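Local coordinates for putative lipoprotein YcdA (PDB 4R4G) that is of unknown function but is probably a lipid-anchored protein of the cell membrane, built from an Ig-like domain and a second, alpha-beta domain, at residues 7-12 with 16-21; 153-156 with 162-165; 257-262 with 268-273. One frame throughout, in Å; residues are numbered along the deposited sequence.

The three contacts follow one another along the chain and mark successive points of an elongated two-domain molecule. Contact 1 is a beta pairing at the edge of the N-terminal Ig-like domain; contacts 2 and 3 both belong to the C-terminal domain, which a kinked helix joins to the first. The centres of contacts 1 and 2 are about 45 Å apart, those of contacts 2 and 3 about 37 Å, and those of contacts 1 and 3 about 80 Å, with these last two on opposite sides of the chain's centre. None touches another. No active site or ligand is known here, so each is best read as local packing within its domain.

Contact 1. Residues 7-12 with 16-21; sequences ETEKSS and QVKIKD
T8 O receives the backbone N-H of I19 at 2.8 Å from I19 N, a nearly straight bond with 171° at the hydrogen. The same oxygen has a second, weaker partner in the CA-H of K18, with T8 O and K18 CA 3.4 Å apart. Further along, K10 and V17 bond to each other twice, K10 N to V17 O at 3.1 Å and V17 N to K10 O at 2.9 Å, and the non-hydrogen-bonded pairs E9 with K18 and S11 with Q16 flank them. This beta hairpin places strand 9-11 at the edge of a four-stranded antiparallel sheet of the Ig-like domain, with strand 39-48 bonded to the other flank of 16-21. K10 and V17 share the face turned to strand 125-130: branched, apolar V17 is buried against V125 and F127, while K10 lies on F127 and reaches T126 O through a weak hydrogen bond.

On the other face, CG of E9 stands anti to its N (chi1 -176°), which lays the extended glutamate beside K18, both pointing the same way with E9 CG 3.9 Å from K18 CG. E9 OE1 is 4.6 Å from K18 NZ, too far for a salt bridge but near enough for a probable mild attraction. E9 also crosses Q16 obliquely, its carboxylate turned 43° from the amide. Cutting E9 back to alanine is likely to open a gap along the lysine methylenes and leave the ammonium without this nearby opposite charge. On this face too, short S11 leaves room for the extended glutamine, S11 CB lying 3.8 Å from Q16 CG.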
# COMPACT_ATOMS: atom_id res chain seq x y z
N GLU A 7 -16.41 -30.24 8.56
CA GLU A 7 -15.60 -29.31 7.77
C GLU A 7 -14.56 -28.47 8.59
O GLU A 7 -13.36 -28.54 8.27
CB GLU A 7 -16.50 -28.35 6.96
CG GLU A 7 -15.87 -27.88 5.65
CD GLU A 7 -16.66 -26.87 4.83
OE1 GLU A 7 -17.91 -26.96 4.78
OE2 GLU A 7 -16.01 -26.01 4.18
N THR A 8 -15.01 -27.70 9.61
CA THR A 8 -14.15 -26.78 10.39
C THR A 8 -13.89 -27.22 11.83
O THR A 8 -13.14 -26.56 12.55
CB THR A 8 -14.75 -25.36 10.39
OG1 THR A 8 -16.04 -25.40 10.99
CG2 THR A 8 -14.84 -24.75 9.00
N GLU A 9 -14.49 -28.33 12.26
CA GLU A 9 -14.26 -28.85 13.60
C GLU A 9 -14.04 -30.33 13.50
O GLU A 9 -14.86 -31.03 12.92
CB GLU A 9 -15.44 -28.53 14.55
CG GLU A 9 -15.21 -28.97 15.99
CD GLU A 9 -16.39 -28.79 16.92
OE1 GLU A 9 -16.80 -27.63 17.14
OE2 GLU A 9 -16.87 -29.81 17.47
N LYS A 10 -12.91 -30.80 14.00
CA LYS A 10 -12.55 -32.22 14.00
C LYS A 10 -11.86 -32.52 15.30
O LYS A 10 -11.35 -31.61 15.95
CB LYS A 10 -11.68 -32.61 12.79
CG LYS A 10 -12.45 -32.68 11.47
CD LYS A 10 -11.66 -33.28 10.33
CE LYS A 10 -12.27 -32.96 8.98
NZ LYS A 10 -12.01 -34.03 7.98
N SER A 11 -11.88 -33.79 15.69
CA SER A 11 -11.29 -34.19 16.95
C SER A 11 -10.84 -35.63 16.97
O SER A 11 -11.32 -36.47 16.22
CB SER A 11 -12.29 -33.98 18.09
OG SER A 11 -13.59 -34.37 17.71
N SER A 12 -9.87 -35.87 17.84
CA SER A 12 -9.36 -37.17 18.19
C SER A 12 -9.72 -37.34 19.66
O SER A 12 -10.30 -36.42 20.25
CB SER A 12 -7.86 -37.27 17.93
OG SER A 12 -7.11 -36.54 18.88
N GLN A 16 -9.21 -31.55 20.40
CA GLN A 16 -10.25 -31.07 19.49
C GLN A 16 -9.79 -29.76 18.85
O GLN A 16 -9.46 -28.81 19.56
CB GLN A 16 -11.61 -30.88 20.20
CG GLN A 16 -12.73 -30.43 19.24
CD GLN A 16 -13.93 -29.79 19.90
OE1 GLN A 16 -15.05 -30.31 19.83
NE2 GLN A 16 -13.72 -28.62 20.51
N VAL A 17 -9.77 -29.73 17.51
CA VAL A 17 -9.31 -28.54 16.80
C VAL A 17 -10.48 -27.92 16.05
O VAL A 17 -11.24 -28.62 15.38
CB VAL A 17 -8.12 -28.86 15.86
CG1 VAL A 17 -7.56 -27.60 15.21
CG2 VAL A 17 -7.03 -29.60 16.60
N LYS A 18 -10.62 -26.61 16.19
CA LYS A 18 -11.64 -25.82 15.53
C LYS A 18 -10.97 -24.73 14.74
O LYS A 18 -10.12 -24.03 15.29
CB LYS A 18 -12.63 -25.20 16.55
CG LYS A 18 -13.09 -26.15 17.68
CD LYS A 18 -14.22 -25.55 18.53
CE LYS A 18 -13.82 -25.37 19.97
NZ LYS A 18 -14.94 -25.71 20.89
N ILE A 19 -11.33 -24.58 13.46
CA ILE A 19 -10.79 -23.51 12.64
C ILE A 19 -11.78 -22.35 12.72
O ILE A 19 -12.86 -22.41 12.11
CB ILE A 19 -10.51 -23.96 11.20
CG1 ILE A 19 -9.52 -25.12 11.18
CG2 ILE A 19 -10.03 -22.77 10.39
CD1 ILE A 19 -9.20 -25.58 9.88
N LYS A 20 -11.43 -21.32 13.48
CA LYS A 20 -12.30 -20.17 13.72
C LYS A 20 -12.34 -19.20 12.53
O LYS A 20 -13.41 -18.67 12.25
CB LYS A 20 -11.91 -19.45 15.02
CG LYS A 20 -12.03 -20.35 16.25
CD LYS A 20 -12.37 -19.56 17.52
CE LYS A 20 -12.97 -20.46 18.59
NZ LYS A 20 -13.16 -19.77 19.90
N ASP A 21 -11.21 -18.97 11.82
CA ASP A 21 -11.18 -18.04 10.66
C ASP A 21 -10.05 -18.39 9.66
O ASP A 21 -9.05 -18.98 10.07
CB ASP A 21 -11.00 -16.60 11.17
CG ASP A 21 -11.22 -15.54 10.11
OD1 ASP A 21 -12.39 -15.32 9.73
OD2 ASP A 21 -10.22 -14.95 9.63

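Contact 2. Residues 153-156 with 162-165; sequences YVDV and DNAD
A chi1 of -88° at D155 and of -145° at N163 swings the carboxylate and the amide into the space between the two backbones, where the side chains cross at about a right angle. The contact lies where helix 145-157, in the C-terminal domain of the DUF5105 family, gives way to the loop that doubles back before helix 165-170. V156 and D162 mark the closest backbone approach, their CA atoms 6.1 Å apart.

D155 sends its CB toward the loop, and its short acidic side chain puts OD2 close to the amide of N163. K161 makes a long, weak ion pair with the same oxygen, which would probably temper the negative charge. V156 supplies the apolar half: its CG1 lies 4.0 Å from N163 CB, while the valine also packs on F166 of the following helix, a buried position fit for a compact branched residue. Just before N163, D162 points its CB away from the helix, and its carboxylate forms a salt bridge with K174. The carboxylate and amide planes of D155 and N163 are inclined by 47°, and D155 OD2 stands 2.7 Å from N163 ND2.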
# COMPACT_ATOMS: atom_id res chain seq x y z
N TYR A 153 -5.32 9.98 -3.82
CA TYR A 153 -4.59 11.14 -3.35
C TYR A 153 -3.82 11.74 -4.51
O TYR A 153 -3.88 12.94 -4.71
CB TYR A 153 -3.63 10.77 -2.21
CG TYR A 153 -4.21 10.96 -0.82
CD1 TYR A 153 -4.12 12.19 -0.17
CD2 TYR A 153 -4.80 9.91 -0.14
CE1 TYR A 153 -4.61 12.36 1.12
CE2 TYR A 153 -5.30 10.06 1.15
CZ TYR A 153 -5.21 11.30 1.78
OH TYR A 153 -5.72 11.46 3.04
N VAL A 154 -3.13 10.90 -5.30
CA VAL A 154 -2.34 11.30 -6.47
C VAL A 154 -3.28 11.93 -7.52
O VAL A 154 -2.99 13.01 -8.04
CB VAL A 154 -1.49 10.12 -7.04
CG1 VAL A 154 -0.88 10.45 -8.40
CG2 VAL A 154 -0.39 9.75 -6.06
N ASP A 155 -4.43 11.30 -7.75
CA ASP A 155 -5.43 11.78 -8.71
C ASP A 155 -5.88 13.22 -8.40
O ASP A 155 -5.75 14.10 -9.26
CB ASP A 155 -6.65 10.84 -8.71
CG ASP A 155 -6.58 9.66 -9.66
OD1 ASP A 155 -5.48 9.36 -10.17
OD2 ASP A 155 -7.64 9.05 -9.90
N VAL A 156 -6.35 13.47 -7.16
CA VAL A 156 -6.86 14.78 -6.76
C VAL A 156 -5.75 15.82 -6.58
O VAL A 156 -5.95 16.95 -7.01
CB VAL A 156 -7.79 14.73 -5.52
CG1 VAL A 156 -8.95 13.77 -5.74
CG2 VAL A 156 -7.03 14.36 -4.24
N ASP A 162 -10.68 14.41 -11.11
CA ASP A 162 -11.86 14.25 -10.27
C ASP A 162 -11.87 12.80 -9.73
O ASP A 162 -11.23 11.92 -10.33
CB ASP A 162 -13.14 14.56 -11.06
CG ASP A 162 -13.64 15.98 -10.90
OD1 ASP A 162 -13.55 16.52 -9.76
OD2 ASP A 162 -14.17 16.55 -11.90
N ASN A 163 -12.53 12.57 -8.60
CA ASN A 163 -12.58 11.24 -8.00
C ASN A 163 -13.66 11.23 -6.96
O ASN A 163 -13.41 11.64 -5.82
CB ASN A 163 -11.21 10.88 -7.39
CG ASN A 163 -10.82 9.42 -7.49
OD1 ASN A 163 -11.48 8.52 -6.95
ND2 ASN A 163 -9.69 9.18 -8.13
N ALA A 164 -14.88 10.82 -7.33
CA ALA A 164 -16.02 10.81 -6.40
C ALA A 164 -15.78 9.83 -5.25
O ALA A 164 -16.39 9.94 -4.18
CB ALA A 164 -17.29 10.46 -7.14
N ASP A 165 -14.85 8.90 -5.46
CA ASP A 165 -14.47 7.92 -4.48
C ASP A 165 -13.58 8.49 -3.38
O ASP A 165 -13.56 7.92 -2.29
CB ASP A 165 -13.75 6.76 -5.19
CG ASP A 165 -14.64 5.70 -5.80
OD1 ASP A 165 -15.89 5.86 -5.74
OD2 ASP A 165 -14.10 4.70 -6.32

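Contact 3. Residues 257-262 with 268-273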
# COMPACT_ATOMS: atom_id res chain seq x y z
N LYS A 257 13.85 34.35 -25.11
CA LYS A 257 14.70 34.96 -26.15
C LYS A 257 13.84 35.37 -27.35
O LYS A 257 13.98 36.49 -27.84
CB LYS A 257 15.82 34.00 -26.59
CG LYS A 257 16.99 33.87 -25.61
CD LYS A 257 18.04 32.91 -26.15
CE LYS A 257 18.95 32.35 -25.09
NZ LYS A 257 19.76 31.22 -25.60
N ASP A 258 12.90 34.49 -27.76
CA ASP A 258 11.94 34.70 -28.86
C ASP A 258 11.04 35.92 -28.60
O ASP A 258 10.51 36.48 -29.55
CB ASP A 258 11.09 33.43 -29.06
CG ASP A 258 10.47 33.30 -30.44
OD1 ASP A 258 9.56 34.09 -30.77
OD2 ASP A 258 10.88 32.38 -31.18
N TYR A 259 10.89 36.34 -27.30
CA TYR A 259 10.12 37.51 -26.81
C TYR A 259 10.99 38.79 -26.77
O TYR A 259 10.45 39.91 -26.78
CB TYR A 259 9.56 37.19 -25.41
CG TYR A 259 8.91 38.34 -24.67
CD1 TYR A 259 7.62 38.75 -24.99
CD2 TYR A 259 9.54 38.94 -23.59
CE1 TYR A 259 6.99 39.78 -24.28
CE2 TYR A 259 8.92 39.96 -22.87
CZ TYR A 259 7.65 40.37 -23.21
OH TYR A 259 7.03 41.37 -22.50
N TYR A 260 12.33 38.63 -26.69
CA TYR A 260 13.32 39.71 -26.75
C TYR A 260 13.59 40.02 -28.23
O TYR A 260 13.74 41.20 -28.58
CB TYR A 260 14.61 39.38 -25.97
CG TYR A 260 14.56 39.71 -24.49
CD1 TYR A 260 14.33 41.02 -24.06
CD2 TYR A 260 14.81 38.74 -23.53
CE1 TYR A 260 14.30 41.34 -22.70
CE2 TYR A 260 14.78 39.05 -22.17
CZ TYR A 260 14.52 40.35 -21.76
OH TYR A 260 14.51 40.66 -20.42
N SER A 261 13.60 38.95 -29.11
CA SER A 261 13.78 39.06 -30.57
C SER A 261 12.56 39.77 -31.19
O SER A 261 12.66 40.32 -32.31
CB SER A 261 13.98 37.68 -31.21
OG SER A 261 15.33 37.25 -31.13
N LYS A 262 11.42 39.80 -30.45
CA LYS A 262 10.15 40.45 -30.76
C LYS A 262 10.24 41.94 -30.31
O LYS A 262 10.42 42.84 -31.14
CB LYS A 262 8.99 39.74 -30.00
CG LYS A 262 8.32 38.54 -30.67
CD LYS A 262 7.09 38.07 -29.84
CE LYS A 262 7.28 36.77 -29.08
NZ LYS A 262 6.35 36.66 -27.91
N TYR A 268 12.85 43.65 -17.17
CA TYR A 268 13.04 42.40 -16.45
C TYR A 268 11.68 41.89 -15.95
O TYR A 268 11.46 40.68 -15.97
CB TYR A 268 14.04 42.59 -15.30
CG TYR A 268 14.38 41.31 -14.56
CD1 TYR A 268 15.32 40.42 -15.06
CD2 TYR A 268 13.78 41.01 -13.34
CE1 TYR A 268 15.64 39.24 -14.38
CE2 TYR A 268 14.10 39.84 -12.64
CZ TYR A 268 15.03 38.96 -13.17
OH TYR A 268 15.35 37.81 -12.49
N GLU A 269 10.76 42.80 -15.57
CA GLU A 269 9.42 42.44 -15.11
C GLU A 269 8.59 41.85 -16.27
O GLU A 269 8.02 40.76 -16.09
CB GLU A 269 8.70 43.64 -14.47
CG GLU A 269 7.58 43.23 -13.52
CD GLU A 269 6.60 44.30 -13.07
OE1 GLU A 269 6.48 45.35 -13.75
OE2 GLU A 269 5.91 44.07 -12.05
N GLU A 270 8.54 42.55 -17.44
CA GLU A 270 7.82 42.12 -18.65
C GLU A 270 8.18 40.67 -19.04
O GLU A 270 7.29 39.83 -19.24
CB GLU A 270 8.16 43.04 -19.84
CG GLU A 270 7.48 44.41 -19.85
CD GLU A 270 8.13 45.39 -20.81
OE1 GLU A 270 8.06 45.18 -22.04
OE2 GLU A 270 8.73 46.38 -20.32
N ALA A 271 9.51 40.39 -19.13
CA ALA A 271 10.12 39.12 -19.49
C ALA A 271 9.88 38.04 -18.44
O ALA A 271 9.68 36.88 -18.81
CB ALA A 271 11.61 39.30 -19.72
N VAL A 272 9.90 38.40 -17.13
CA VAL A 272 9.65 37.45 -16.04
C VAL A 272 8.19 37.00 -16.11
O VAL A 272 7.92 35.80 -16.10
CB VAL A 272 10.02 38.04 -14.64
CG1 VAL A 272 9.26 37.35 -13.51
CG2 VAL A 272 11.52 37.94 -14.40
N LYS A 273 7.25 37.96 -16.23
CA LYS A 273 5.82 37.70 -16.32
C LYS A 273 5.51 36.80 -17.53
O LYS A 273 4.76 35.83 -17.37
CB LYS A 273 5.01 39.01 -16.34
CG LYS A 273 4.71 39.48 -14.91
CD LYS A 273 4.51 40.99 -14.75
CE LYS A 273 4.27 41.35 -13.30
NZ LYS A 273 3.73 42.72 -13.14
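The C-terminal part of helix 248-260 and the first turns of helix 268-283 face each other across a short loop, and their closest backbones, at Y259 and A271, are 7.5 Å apart from CA to CA. Within 257-262, K257 O accepts from two donors, Y260 N and S261 N. The result is a helix-loop-helix at the far tip of the C-terminal domain.

Two neighbouring tyrosines bridge the gap. Y259 holds CG anti to its N (chi1 172°), which carries the ring across to the second helix: Y259 CE2 comes 3.7 Å from A271 CA, and Y259 OH lies 3.3 Å from E270 CB. Its ring stands almost perpendicular to the E270 carboxylate, 87° between the planes. Y260 sets off beside the partner helix, but its far end closes in, Y260 OH lying 3.3 Å from A271 CB. Alanine suits this spot, since its small methyl lets the Y259 ring reach the backbone at A271 and itself receives the end of Y260. Y259 also stacks on Y274, one turn of helix beyond E270. E270 OE2 is hydrogen-bonded to S267 OG, just before the segment.

With no hydrogen bond between the two segments, rings and hydroxyl ends rest on aliphatic carbon and backbone, so the fit probably depends on shape more than on charge.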